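Local coordinates for pyridoxine 4-oxidase (Mesorhizobium loti, PDB 4HA6), which probably oxidises pyridoxine at its 4-hydroxymethyl group to the aldehyde pyridoxal, as an FAD-dependent oxidase of the GMC oxidoreductase family, at residues A[299-304]-A[418-423]. Residues are numbered along the deposited sequence; the frame is centred on the assembly and turned at random.
Sequences LYAARK and RERELL
Strand 293-302 and the short strand 418-421 pair antiparallel in the branched antiparallel sheet in which 293-302 also pairs with strand 355-362, and a classic beta bulge, with Glu-419 and Arg-420 both opposite Ala-301, shifts their register by one. Both backbone polar atoms of Ala-301 bond to this bulge: its N donates to Arg-420 O at 2.8 Å, nearly along the C=O axis, and its O accepts from Glu-419 N, which lies above the carbonyl plane. Two residues before Ala-301, Leu-299 O takes two amides in its carbonyl plane, Leu-422 N at 2.7 Å and Leu-423 N at 3.1 Å. Leu-422 CG packs on Ala-301 CB, while its CD1 meets Leu-299 CD1 at 3.6 Å. On the other face, the Tyr-300 ring, with CG anti to the carbonyl carbon (chi1 -65°), meets Arg-418 and Glu-421 through CD1 and CE1, and His-410 stacks against it edge-to-face. An alanine at Tyr-300 would remove ring and hydroxyl, and would probably cost the bond to Asn-298 OD1, the His-410 stack and the packing on both side chains. Glu-421 OE1 forms a salt bridge with Arg-406 and OE2 accepts from Gly-425 N, while the Arg-418 chain runs alongside the tyrosine, its CG 3.9 Å from Tyr-300 CD1.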
ATOM      1  N   LEU A 299      20.242  -0.070 -13.456  1.00 11.15           N
ATOM      2  CA  LEU A 299      21.356  -0.383 -12.556  1.00  6.76           C
ATOM      3  C   LEU A 299      22.656   0.274 -13.025  1.00  8.37           C
ATOM      4  O   LEU A 299      23.049   0.100 -14.185  1.00  8.39           O
ATOM      5  CB  LEU A 299      21.562  -1.903 -12.537  1.00  9.63           C
ATOM      6  CG  LEU A 299      22.094  -2.661 -11.316  1.00 26.16           C
ATOM      7  CD1 LEU A 299      23.236  -3.625 -11.707  1.00 15.52           C
ATOM      8  CD2 LEU A 299      22.480  -1.744 -10.160  1.00 12.06           C
ATOM      9  N   TYR A 300      23.324   1.001 -12.127  1.00  5.04           N
ATOM     10  CA  TYR A 300      24.586   1.697 -12.450  1.00  9.81           C
ATOM     11  C   TYR A 300      25.767   1.224 -11.607  1.00 11.90           C
ATOM     12  O   TYR A 300      25.696   1.194 -10.373  1.00  9.91           O
ATOM     13  CB  TYR A 300      24.431   3.213 -12.249  1.00  6.06           C
ATOM     14  CG  TYR A 300      23.449   3.841 -13.198  1.00  9.85           C
ATOM     15  CD1 TYR A 300      23.875   4.347 -14.421  1.00  6.38           C
ATOM     16  CD2 TYR A 300      22.084   3.904 -12.890  1.00  9.90           C
ATOM     17  CE1 TYR A 300      22.974   4.918 -15.321  1.00 10.70           C
ATOM     18  CE2 TYR A 300      21.171   4.475 -13.784  1.00  9.22           C
ATOM     19  CZ  TYR A 300      21.630   4.978 -14.997  1.00  9.20           C
ATOM     20  OH  TYR A 300      20.751   5.546 -15.894  1.00  7.03           O
ATOM     21  N   ALA A 301      26.869   0.881 -12.266  1.00 16.94           N
ATOM     22  CA  ALA A 301      28.110   0.628 -11.544  1.00 15.02           C
ATOM     23  C   ALA A 301      28.555   1.947 -10.922  1.00 17.89           C
ATOM     24  O   ALA A 301      28.507   2.994 -11.584  1.00 14.39           O
ATOM     25  CB  ALA A 301      29.185   0.097 -12.498  1.00 15.09           C
ATOM     26  N   ALA A 302      28.984   1.917  -9.662  1.00  9.69           N
ATOM     27  CA  ALA A 302      29.415   3.153  -9.003  1.00 14.61           C
ATOM     28  C   ALA A 302      30.911   3.409  -9.170  1.00 19.73           C
ATOM     29  O   ALA A 302      31.715   2.472  -9.151  1.00 15.33           O
ATOM     30  CB  ALA A 302      29.029   3.158  -7.534  1.00 11.45           C
ATOM     31  N   ARG A 303      31.261   4.687  -9.315  1.00 19.99           N
ATOM     32  CA  ARG A 303      32.636   5.141  -9.519  1.00 20.82           C
ATOM     33  C   ARG A 303      33.414   5.097  -8.203  1.00 27.44           C
ATOM     34  O   ARG A 303      34.643   5.176  -8.187  1.00 30.87           O
ATOM     35  CB  ARG A 303      32.628   6.582 -10.062  1.00 14.08           C
ATOM     36  CG  ARG A 303      33.920   7.007 -10.741  1.00 30.09           C
ATOM     37  CD  ARG A 303      33.845   8.445 -11.235  1.00 14.59           C
ATOM     38  NE  ARG A 303      33.543   9.319 -10.131  1.00 17.96           N
ATOM     39  CZ  ARG A 303      34.462   9.906  -9.377  1.00 24.68           C
ATOM     40  NH1 ARG A 303      35.765   9.747  -9.633  1.00 17.66           N
ATOM     41  NH2 ARG A 303      34.072  10.668  -8.374  1.00 14.60           N
ATOM     42  N   LYS A 304      32.685   4.991  -7.098  1.00 20.65           N
ATOM     43  CA  LYS A 304      33.290   4.912  -5.774  1.00 20.57           C
ATOM     44  C   LYS A 304      32.310   4.217  -4.826  1.00 22.62           C
ATOM     45  O   LYS A 304      31.144   4.057  -5.176  1.00 23.40           O
ATOM     46  CB  LYS A 304      33.658   6.310  -5.291  1.00 22.05           C
ATOM     47  CG  LYS A 304      32.539   7.328  -5.299  1.00 31.00           C
ATOM     48  CD  LYS A 304      33.164   8.719  -5.298  1.00 28.30           C
ATOM     49  CE  LYS A 304      32.185   9.811  -4.931  1.00 29.61           C
ATOM     50  NZ  LYS A 304      32.936  11.103  -4.796  1.00 30.51           N
ATOM     51  N   ARG A 418      28.528   7.887 -10.911  1.00 14.03           N
ATOM     52  CA  ARG A 418      28.296   6.942 -11.994  1.00  8.41           C
ATOM     53  C   ARG A 418      29.603   6.509 -12.643  1.00 13.25           C
ATOM     54  O   ARG A 418      30.381   7.346 -13.093  1.00 17.36           O
ATOM     55  CB  ARG A 418      27.371   7.589 -13.051  1.00 10.96           C
ATOM     56  CG  ARG A 418      27.006   6.682 -14.224  1.00 12.65           C
ATOM     57  CD  ARG A 418      26.253   7.445 -15.338  1.00 11.11           C
ATOM     58  NE  ARG A 418      27.093   8.486 -15.942  1.00 11.62           N
ATOM     59  CZ  ARG A 418      26.924   9.792 -15.749  1.00 11.85           C
ATOM     60  NH1 ARG A 418      25.930  10.232 -14.987  1.00  6.83           N
ATOM     61  NH2 ARG A 418      27.739  10.664 -16.325  1.00 11.98           N
ATOM     62  N   GLU A 419      29.857   5.207 -12.694  1.00 10.38           N
ATOM     63  CA  GLU A 419      30.981   4.712 -13.490  1.00 13.48           C
ATOM     64  C   GLU A 419      30.448   4.417 -14.898  1.00 14.06           C
ATOM     65  O   GLU A 419      30.988   4.900 -15.899  1.00 19.69           O
ATOM     66  CB  GLU A 419      31.628   3.482 -12.829  1.00 17.08           C
ATOM     67  CG  GLU A 419      32.449   2.589 -13.756  1.00 25.09           C
ATOM     68  CD  GLU A 419      33.830   3.141 -14.064  1.00 49.27           C
ATOM     69  OE1 GLU A 419      34.184   4.226 -13.547  1.00 47.94           O
ATOM     70  OE2 GLU A 419      34.566   2.473 -14.826  1.00 65.06           O
ATOM     71  N   ARG A 420      29.357   3.655 -14.954  1.00 12.69           N
ATOM     72  CA  ARG A 420      28.641   3.381 -16.201  1.00 13.31           C
ATOM     73  C   ARG A 420      27.340   2.640 -15.894  1.00 15.06           C
ATOM     74  O   ARG A 420      27.173   2.086 -14.798  1.00  8.45           O
ATOM     75  CB  ARG A 420      29.482   2.519 -17.140  1.00 23.54           C
ATOM     76  CG  ARG A 420      29.734   1.120 -16.595  1.00 16.15           C
ATOM     77  CD  ARG A 420      30.221   0.172 -17.685  1.00 37.38           C
ATOM     78  NE  ARG A 420      30.199  -1.222 -17.242  1.00 50.91           N
ATOM     79  CZ  ARG A 420      31.117  -1.763 -16.445  1.00 57.99           C
ATOM     80  NH1 ARG A 420      32.128  -1.025 -15.999  1.00 55.98           N
ATOM     81  NH2 ARG A 420      31.027  -3.040 -16.087  1.00 49.82           N
ATOM     82  N   GLU A 421      26.428   2.620 -16.867  1.00 12.73           N
ATOM     83  CA  GLU A 421      25.186   1.864 -16.736  1.00  9.85           C
ATOM     84  C   GLU A 421      25.473   0.384 -16.926  1.00 12.89           C
ATOM     85  O   GLU A 421      26.173  -0.001 -17.870  1.00 17.89           O
ATOM     86  CB  GLU A 421      24.169   2.318 -17.788  1.00  6.58           C
ATOM     87  CG  GLU A 421      22.769   1.734 -17.625  1.00 11.49           C
ATOM     88  CD  GLU A 421      21.831   2.130 -18.765  1.00 16.03           C
ATOM     89  OE1 GLU A 421      21.107   3.137 -18.634  1.00 14.86           O
ATOM     90  OE2 GLU A 421      21.812   1.427 -19.795  1.00 24.91           O
ATOM     91  N   LEU A 422      24.950  -0.445 -16.028  1.00 10.40           N
ATOM     92  CA  LEU A 422      25.007  -1.892 -16.209  1.00 15.17           C
ATOM     93  C   LEU A 422      23.722  -2.399 -16.903  1.00 11.87           C
ATOM     94  O   LEU A 422      23.782  -3.235 -17.799  1.00 21.83           O
ATOM     95  CB  LEU A 422      25.237  -2.595 -14.863  1.00 15.44           C
ATOM     96  CG  LEU A 422      26.516  -2.179 -14.110  1.00 14.13           C
ATOM     97  CD1 LEU A 422      26.590  -2.763 -12.689  1.00 13.42           C
ATOM     98  CD2 LEU A 422      27.755  -2.577 -14.900  1.00 15.08           C
ATOM     99  N   LEU A 423      22.570  -1.876 -16.493  1.00  7.81           N
ATOM    100  CA  LEU A 423      21.278  -2.278 -17.072  1.00 10.13           C
ATOM    101  C   LEU A 423      20.396  -1.038 -17.346  1.00  7.03           C
ATOM    102  O   LEU A 423      20.352  -0.111 -16.524  1.00  7.50           O
ATOM    103  CB  LEU A 423      20.546  -3.243 -16.130  1.00  8.51           C
ATOM    104  CG  LEU A 423      21.219  -4.528 -15.642  1.00  6.50           C
ATOM    105  CD1 LEU A 423      20.377  -5.206 -14.561  1.00 14.78           C
ATOM    106  CD2 LEU A 423      21.461  -5.504 -16.778  1.00  3.42           C
TER